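Local coordinates for RILP-like protein 2 (Mus musculus, PDB 4KP3) that takes part in cell shape and neuronal morphogenesis, promoting the formation and upkeep of dendritic spines, and in protein transport, including transport away from primary cilia, at residues L32-V37 and M70-V75. Sequence-based numbering, arbitrary orientation.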
# COMPACT_ATOMS: atom_id res chain seq x y z
N LEU E 32 -8.95 8.46 -13.47
CA LEU E 32 -7.71 7.70 -13.60
C LEU E 32 -7.72 6.95 -14.92
O LEU E 32 -8.76 6.47 -15.37
CB LEU E 32 -7.56 6.71 -12.44
CG LEU E 32 -7.27 7.26 -11.05
CD1 LEU E 32 -7.43 6.16 -10.02
CD2 LEU E 32 -5.86 7.84 -11.01
N THR E 33 -6.55 6.88 -15.56
CA THR E 33 -6.34 5.96 -16.67
C THR E 33 -5.51 4.79 -16.16
O THR E 33 -4.95 4.86 -15.07
CB THR E 33 -5.56 6.62 -17.81
OG1 THR E 33 -4.21 6.81 -17.40
CG2 THR E 33 -6.19 7.96 -18.18
N THR E 34 -5.41 3.72 -16.95
CA THR E 34 -4.57 2.59 -16.55
C THR E 34 -3.10 3.02 -16.46
O THR E 34 -2.34 2.47 -15.67
CB THR E 34 -4.74 1.36 -17.47
OG1 THR E 34 -4.55 1.74 -18.83
CG2 THR E 34 -6.13 0.75 -17.31
N ASP E 35 -2.72 4.00 -17.27
CA ASP E 35 -1.38 4.59 -17.18
C ASP E 35 -1.13 5.23 -15.81
O ASP E 35 -0.05 5.07 -15.24
CB ASP E 35 -1.16 5.63 -18.28
CG ASP E 35 -0.88 5.00 -19.63
OD1 ASP E 35 -0.39 3.86 -19.66
OD2 ASP E 35 -1.14 5.66 -20.66
N ASP E 36 -2.13 5.95 -15.30
CA ASP E 36 -2.03 6.57 -13.98
C ASP E 36 -1.82 5.52 -12.89
O ASP E 36 -1.05 5.73 -11.95
CB ASP E 36 -3.28 7.39 -13.66
CG ASP E 36 -3.41 8.61 -14.54
OD1 ASP E 36 -2.38 9.11 -15.03
OD2 ASP E 36 -4.56 9.07 -14.75
N VAL E 37 -2.51 4.39 -13.02
CA VAL E 37 -2.37 3.30 -12.07
C VAL E 37 -0.95 2.74 -12.11
O VAL E 37 -0.32 2.52 -11.07
CB VAL E 37 -3.40 2.18 -12.35
CG1 VAL E 37 -3.18 0.98 -11.44
CG2 VAL E 37 -4.82 2.72 -12.21
N MET E 70 -6.54 -4.67 -8.60
CA MET E 70 -7.99 -4.46 -8.55
C MET E 70 -8.33 -3.06 -9.04
O MET E 70 -9.32 -2.87 -9.74
CB MET E 70 -8.54 -4.71 -7.14
CG MET E 70 -8.41 -6.16 -6.71
SD MET E 70 -9.07 -6.51 -5.07
CE MET E 70 -8.20 -5.30 -4.10
N LEU E 71 -7.48 -2.11 -8.67
CA LEU E 71 -7.63 -0.73 -9.12
C LEU E 71 -7.49 -0.65 -10.64
O LEU E 71 -8.30 -0.01 -11.30
CB LEU E 71 -6.60 0.17 -8.44
CG LEU E 71 -6.72 1.66 -8.71
CD1 LEU E 71 -8.01 2.18 -8.15
CD2 LEU E 71 -5.55 2.42 -8.10
N GLU E 72 -6.46 -1.29 -11.19
CA GLU E 72 -6.27 -1.33 -12.64
C GLU E 72 -7.50 -1.88 -13.35
O GLU E 72 -8.01 -1.25 -14.28
CB GLU E 72 -5.05 -2.18 -13.04
CG GLU E 72 -4.79 -2.15 -14.56
CD GLU E 72 -3.94 -3.30 -15.08
OE1 GLU E 72 -3.47 -4.12 -14.26
OE2 GLU E 72 -3.74 -3.38 -16.31
N THR E 73 -7.98 -3.03 -12.90
CA THR E 73 -9.15 -3.67 -13.51
C THR E 73 -10.37 -2.76 -13.54
O THR E 73 -10.96 -2.55 -14.61
CB THR E 73 -9.50 -5.00 -12.82
OG1 THR E 73 -8.39 -5.90 -12.89
CG2 THR E 73 -10.71 -5.64 -13.48
N LEU E 74 -10.75 -2.21 -12.39
CA LEU E 74 -11.92 -1.33 -12.31
C LEU E 74 -11.77 -0.08 -13.17
O LEU E 74 -12.74 0.37 -13.79
CB LEU E 74 -12.22 -0.95 -10.86
CG LEU E 74 -12.77 -2.07 -9.98
CD1 LEU E 74 -13.18 -1.54 -8.62
CD2 LEU E 74 -13.94 -2.76 -10.66
N VAL E 75 -10.57 0.49 -13.21
CA VAL E 75 -10.30 1.62 -14.09
C VAL E 75 -10.44 1.19 -15.56
O VAL E 75 -11.12 1.86 -16.34
CB VAL E 75 -8.91 2.24 -13.83
CG1 VAL E 75 -8.51 3.20 -14.96
CG2 VAL E 75 -8.88 2.95 -12.49
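V75 pushes its two methyls against the start of the helix that begins at T34. Its CG1, anti to the backbone N (chi1 167°), meets mainly backbone, lying 3.3 Å from L32 O and 3.7 Å from T34 N. The second methyl, CG2, faces the apolar side of the contact, 4.0 Å from L32 CB. V37, one turn into the helix, slides past V75 in the opposite direction. Its CG2 reaches V75 CG2 and also L71 CG, each at 4.1 Å, while CG1 lies against the E72 backbone N and, at 4.0 Å, E72 CB. T34 adds its methyl beside V75 CG1 and the aliphatic CG of E72.

Within 32-37, T33 and D36 form a capping box: D36 N donates to T33 OG1 (3.1 Å), and T33 N returns a bond to D36 OD2, approaching from above the carboxylate plane. D36 OD2 also pairs with K27 in a salt bridge. The E72 chain runs on extended from CG, and its OE2 is hydrogen-bonded to Y38 OH, a polar link between the two helices.

Within the RH1 domain, the contact joins the N-terminal end of helix 34-49 to helix 55-100, whose first half packs back along it as a helical hairpin before the helix continues beyond. L74 of the second subunit packs on L71 and V75, while apolar side chains of another protein's chain touch V37 and E72.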